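Local coordinates for L protein (CAS virus, PDB 5MV0), which probably supplies, through this N-terminal endonuclease domain, the cap-snatching cut of host mRNA that primes viral transcription by the polymerase, at residues Leu9-Val13 with Phe203-Lys207; Glu16-Glu21 with Asn152-Leu157. All coordinates share one frame; numbering follows the deposited sequence. Where two conformers were deposited one is given.

Contact 1 (Leu9-Val13 with Phe203-Lys207); sequences LLKNV and FSGTK
The F203 ring lies against helix 4-20 with L9 at its edge: L9 CD2 sits 3.9 Å from F203 CD2, close to the ring plane. V13 comes in obliquely, bringing its CG2 to 3.5 Å from F203 CE2. One face of the ring carries the chain's own backbone, G205 N standing 3.3 Å above the plane and offset toward the rim. L9 does double duty, since its CD1 touches the S204 carbonyl carbon while CD2 also reaches the F203 carbonyl oxygen.

The second flat group, the N12 amide, is gripped at both ends by T206. T206 N donates to N12 OD1 over 2.8 Å, meeting the carbonyl at 121° and tilted 27° from its plane. N12 ND2 returns a nearly straight bond of 2.8 Å to T206 OG1, which lies almost in the amide plane. N12 CG runs anti to its own backbone N (chi1 180°), carrying the amide away from the helix to the tail. The two bonds use the oxygen and one N-H of this buried amide and so hold its orientation. G205 CA, where the backbone has positive phi, comes within 3.2 Å of N12 OD1.

Beyond the pair, F203 touches E160 of helix 155-170, and K11 of the second subunit bonds to G205 O. This is C-terminal tail packing: the tail, without regular structure, docks on helix 4-20 through the two-bond N12 amide and the F203 ring.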
loop_
_atom_site.group_PDB
_atom_site.type_symbol
_atom_site.label_atom_id
_atom_site.label_comp_id
_atom_site.label_asym_id
_atom_site.label_seq_id
_atom_site.Cartn_x
_atom_site.Cartn_y
_atom_site.Cartn_z
ATOM N N LEU B 9 4.664 -10.922 12.614
ATOM C CA LEU B 9 3.957 -11.443 11.455
ATOM C C LEU B 9 2.746 -10.581 11.118
ATOM O O LEU B 9 2.480 -10.298 9.945
ATOM C CB LEU B 9 3.544 -12.891 11.722
ATOM C CG LEU B 9 3.000 -13.684 10.528
ATOM C CD1 LEU B 9 4.024 -13.696 9.355
ATOM C CD2 LEU B 9 2.631 -15.112 10.946
ATOM N N LEU B 10 2.002 -10.147 12.135
ATOM C CA LEU B 10 0.830 -9.314 11.880
ATOM C C LEU B 10 1.227 -7.973 11.266
ATOM O O LEU B 10 0.512 -7.443 10.410
ATOM C CB LEU B 10 0.040 -9.126 13.180
ATOM C CG LEU B 10 -1.228 -8.266 13.131
ATOM C CD1 LEU B 10 -2.216 -8.817 12.105
ATOM C CD2 LEU B 10 -1.856 -8.228 14.519
ATOM N N LYS B 11 2.370 -7.410 11.676
ATOM C CA LYS B 11 2.842 -6.186 11.023
ATOM C C LYS B 11 3.059 -6.413 9.534
ATOM O O LYS B 11 2.683 -5.580 8.700
ATOM C CB LYS B 11 4.137 -5.693 11.674
ATOM C CG LYS B 11 3.934 -5.111 13.064
ATOM C CD LYS B 11 5.143 -4.311 13.534
ATOM C CE LYS B 11 6.301 -5.214 13.899
ATOM N NZ LYS B 11 7.012 -4.688 15.113
ATOM N N ASN B 12 3.650 -7.551 9.184
ATOM C CA ASN B 12 3.870 -7.862 7.780
ATOM C C ASN B 12 2.547 -8.027 7.022
ATOM O O ASN B 12 2.407 -7.530 5.897
ATOM C CB ASN B 12 4.733 -9.116 7.688
ATOM C CG ASN B 12 5.009 -9.527 6.259
ATOM O OD1 ASN B 12 4.306 -10.369 5.706
ATOM N ND2 ASN B 12 6.034 -8.934 5.655
ATOM N N VAL B 13 1.562 -8.709 7.626
ATOM C CA VAL B 13 0.233 -8.822 7.013
ATOM C C VAL B 13 -0.350 -7.437 6.748
ATOM O O VAL B 13 -0.825 -7.140 5.645
ATOM C CB VAL B 13 -0.710 -9.652 7.911
ATOM C CG1 VAL B 13 -2.173 -9.534 7.425
ATOM C CG2 VAL B 13 -0.258 -11.112 7.999
ATOM N N PHE B 203 1.708 -19.846 8.219
ATOM C CA PHE B 203 1.701 -18.657 7.381
ATOM C C PHE B 203 2.993 -17.899 7.632
ATOM O O PHE B 203 3.360 -17.655 8.786
ATOM C CB PHE B 203 0.493 -17.757 7.666
ATOM C CG PHE B 203 0.492 -16.486 6.857
ATOM C CD1 PHE B 203 0.063 -16.488 5.533
ATOM C CD2 PHE B 203 0.926 -15.291 7.417
ATOM C CE1 PHE B 203 0.074 -15.315 4.773
ATOM C CE2 PHE B 203 0.937 -14.126 6.667
ATOM C CZ PHE B 203 0.511 -14.141 5.342
ATOM N N SER B 204 3.688 -17.536 6.559
ATOM C CA SER B 204 4.989 -16.915 6.717
ATOM C C SER B 204 5.048 -15.477 6.218
ATOM O O SER B 204 6.092 -14.834 6.375
ATOM C CB SER B 204 6.061 -17.757 6.013
ATOM O OG SER B 204 5.834 -17.788 4.614
ATOM N N GLY B 205 3.965 -14.941 5.640
ATOM C CA GLY B 205 4.024 -13.540 5.208
ATOM C C GLY B 205 4.949 -13.348 4.015
ATOM O O GLY B 205 5.312 -14.299 3.321
ATOM N N THR B 206 5.346 -12.096 3.780
ATOM C CA THR B 206 6.186 -11.821 2.614
ATOM C C THR B 206 7.666 -11.959 2.959
ATOM O O THR B 206 8.088 -11.737 4.094
ATOM C CB THR B 206 5.947 -10.426 2.021
ATOM O OG1 THR B 206 6.475 -9.412 2.892
ATOM C CG2 THR B 206 4.457 -10.170 1.756
ATOM N N LYS B 207 8.450 -12.309 1.944
ATOM C CA LYS B 207 9.897 -12.488 2.055
ATOM C C LYS B 207 10.576 -11.997 0.779
ATOM O O LYS B 207 9.921 -11.872 -0.267
ATOM C CB LYS B 207 10.251 -13.957 2.305
ATOM C CG LYS B 207 9.868 -14.443 3.682
ATOM C CD LYS B 207 9.644 -15.929 3.713
ATOM C CE LYS B 207 9.035 -16.338 5.045
ATOM N NZ LYS B 207 10.047 -16.635 6.092
ATOM O OXT LYS B 207 11.780 -11.717 0.767
#

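Contact 2 (Glu16-Glu21 with Asn152-Leu157); sequences EILSIE and NVPERL
I17 and I20 meet V153, P154 and L157 in the apolar middle of this contact. I20 CD1 and P154 CD reach toward each other tip to tip at 3.7 Å, and the same methyl lies 4.0 Å from L157 CD1. I17 and L157 slide past one another in opposite directions, with I17 CG1 3.9 Å from L157 CB; the same CG1 also packs on V153 CG1. In I20 the branch CG1 lies beside the backbone N (chi1 -67°), leaving CG2 to rest on N152 O.

Further out, E16 crosses L157 at about a right angle. Its extended chain brings the carboxylate across the leucine methyls, OE2 being 3.5 Å from L157 CD2, while OE1 accepts a bond from D32 N of the second subunit.

The polar edge belongs to E21 and N152. In E21, chi1 sets CG against V153 CG2, and the bend at chi2 (-78°) turns the carboxylate toward N152. N152 ND2 donates to E21 OE2 over 2.7 Å, nearly in its own amide plane but above that of the carboxylate. A water accepts from N152 N, and R55 forms a salt bridge with E21 OE2, which would probably favour the ionised acid.

The contact thus joins the C-terminal end of helix 4-20 to the start of helix 155-170, where P154 holds the N-cap position; L44 and I48 of helix 34-57 cover I17.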
loop_
_atom_site.group_PDB
_atom_site.type_symbol
_atom_site.label_atom_id
_atom_site.label_comp_id
_atom_site.label_asym_id
_atom_site.label_seq_id
_atom_site.Cartn_x
_atom_site.Cartn_y
_atom_site.Cartn_z
ATOM N N GLU B 16 1.438 -5.645 3.956
ATOM C CA GLU B 16 1.116 -6.168 2.632
ATOM C C GLU B 16 -0.263 -5.711 2.181
ATOM O O GLU B 16 -0.453 -5.338 1.015
ATOM C CB GLU B 16 1.195 -7.702 2.615
ATOM C CG GLU B 16 0.975 -8.267 1.211
ATOM C CD GLU B 16 1.198 -9.765 1.090
ATOM O OE1 GLU B 16 1.409 -10.247 -0.049
ATOM O OE2 GLU B 16 1.153 -10.468 2.123
ATOM N N ILE B 17 -1.247 -5.762 3.083
ATOM C CA ILE B 17 -2.599 -5.307 2.746
ATOM C C ILE B 17 -2.600 -3.850 2.318
ATOM O O ILE B 17 -3.273 -3.470 1.345
ATOM C CB ILE B 17 -3.546 -5.525 3.941
ATOM C CG1 ILE B 17 -3.776 -7.026 4.151
ATOM C CG2 ILE B 17 -4.864 -4.787 3.695
ATOM C CD1 ILE B 17 -4.585 -7.325 5.423
ATOM N N LEU B 18 -1.887 -3.001 3.054
ATOM C CA LEU B 18 -1.859 -1.591 2.702
ATOM C C LEU B 18 -1.068 -1.332 1.425
ATOM O O LEU B 18 -1.267 -0.289 0.798
ATOM C CB LEU B 18 -1.291 -0.763 3.869
ATOM C CG LEU B 18 -2.068 -0.883 5.199
ATOM C CD1 LEU B 18 -1.507 0.072 6.251
ATOM C CD2 LEU B 18 -3.563 -0.667 5.039
ATOM N N SER B 19 -0.169 -2.242 1.038
ATOM C CA SER B 19 0.479 -2.130 -0.269
ATOM C C SER B 19 -0.493 -2.462 -1.394
ATOM O O SER B 19 -0.462 -1.835 -2.465
ATOM C CB SER B 19 1.694 -3.057 -0.330
ATOM O OG SER B 19 2.635 -2.765 0.706
ATOM N N ILE B 20 -1.346 -3.467 -1.169
ATOM C CA ILE B 20 -2.289 -3.932 -2.186
ATOM C C ILE B 20 -3.421 -2.928 -2.385
ATOM O O ILE B 20 -3.872 -2.705 -3.514
ATOM C CB ILE B 20 -2.832 -5.314 -1.783
ATOM C CG1 ILE B 20 -1.725 -6.365 -1.821
ATOM C CG2 ILE B 20 -4.015 -5.727 -2.676
ATOM C CD1 ILE B 20 -2.132 -7.726 -1.214
ATOM N N GLU B 21 -3.921 -2.331 -1.295
ATOM C CA GLU B 21 -5.027 -1.366 -1.331
ATOM C C GLU B 21 -4.623 -0.126 -0.549
ATOM O O GLU B 21 -5.039 0.060 0.606
ATOM C CB GLU B 21 -6.318 -1.948 -0.741
ATOM C CG GLU B 21 -7.086 -2.869 -1.666
ATOM C CD GLU B 21 -7.901 -2.123 -2.727
ATOM O OE1 GLU B 21 -7.764 -0.879 -2.878
ATOM O OE2 GLU B 21 -8.700 -2.800 -3.397
ATOM N N ASN B 152 -9.849 -6.795 -3.795
ATOM C CA ASN B 152 -8.514 -7.114 -4.289
ATOM C C ASN B 152 -7.596 -7.709 -3.226
ATOM O O ASN B 152 -6.489 -8.136 -3.564
ATOM C CB ASN B 152 -7.851 -5.859 -4.846
ATOM C CG ASN B 152 -8.642 -5.237 -5.961
ATOM O OD1 ASN B 152 -8.961 -5.898 -6.943
ATOM N ND2 ASN B 152 -9.004 -3.965 -5.798
ATOM N N VAL B 153 -7.996 -7.718 -1.958
ATOM C CA VAL B 153 -7.131 -8.259 -0.910
ATOM C C VAL B 153 -7.337 -9.764 -0.816
ATOM O O VAL B 153 -8.480 -10.216 -0.649
ATOM C CB VAL B 153 -7.396 -7.590 0.447
ATOM C CG1 VAL B 153 -6.445 -8.161 1.479
ATOM C CG2 VAL B 153 -7.228 -6.092 0.334
ATOM N N PRO B 154 -6.271 -10.568 -0.909
ATOM C CA PRO B 154 -6.422 -12.027 -0.793
ATOM C C PRO B 154 -7.091 -12.414 0.521
ATOM O O PRO B 154 -6.771 -11.874 1.584
ATOM C CB PRO B 154 -4.978 -12.546 -0.853
ATOM C CG PRO B 154 -4.176 -11.440 -1.498
ATOM C CD PRO B 154 -4.869 -10.151 -1.120
ATOM N N GLU B 155 -8.015 -13.380 0.440
ATOM C CA GLU B 155 -8.774 -13.769 1.625
ATOM C C GLU B 155 -7.869 -14.284 2.735
ATOM O O GLU B 155 -8.194 -14.129 3.921
ATOM C CB GLU B 155 -9.824 -14.833 1.288
ATOM C CG GLU B 155 -10.801 -15.024 2.443
ATOM C CD GLU B 155 -11.836 -16.111 2.221
ATOM O OE1 GLU B 155 -11.841 -16.748 1.143
ATOM O OE2 GLU B 155 -12.648 -16.325 3.147
ATOM N N ARG B 156 -6.732 -14.890 2.381
ATOM C CA ARG B 156 -5.836 -15.390 3.416
ATOM C C ARG B 156 -5.342 -14.258 4.314
ATOM O O ARG B 156 -5.138 -14.457 5.520
ATOM C CB ARG B 156 -4.660 -16.122 2.772
ATOM C CG ARG B 156 -3.728 -16.782 3.759
ATOM C CD ARG B 156 -4.496 -17.719 4.671
ATOM N NE ARG B 156 -3.642 -18.327 5.689
ATOM C CZ ARG B 156 -3.096 -19.535 5.593
ATOM N NH1 ARG B 156 -3.306 -20.283 4.512
ATOM N NH2 ARG B 156 -2.344 -19.995 6.585
ATOM N N LEU B 157 -5.139 -13.068 3.749
ATOM C CA LEU B 157 -4.656 -11.956 4.568
ATOM C C LEU B 157 -5.748 -11.432 5.501
ATOM O O LEU B 157 -5.464 -11.077 6.652
ATOM C CB LEU B 157 -4.113 -10.843 3.674
ATOM C CG LEU B 157 -2.875 -11.197 2.839
ATOM C CD1 LEU B 157 -2.402 -9.997 2.009
ATOM C CD2 LEU B 157 -1.747 -11.714 3.738
HETATM O O HOH W 1 -10.126 -4.495 -2.221
#

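How the contacts relate
Contacts 1 and 2 have centres about 11 Å apart and follow one another along helix 4-20, contact 1 on its earlier turns and contact 2 at its C-terminal end. In chain order, residues 9-13 and 16-21 are followed by 152-157 and finally 203-207, so the pairing of contact 1 encloses that of contact 2. They also touch directly: F203 CZ packs 3.7 Å from L157 CD2, and T206 CG2 meets E16 OE2. One helix therefore gathers both the start of helix 155-170 and the C-terminal tail on the same side of the chain's centre, within a helical region where both contacts also meet the second and third subunits.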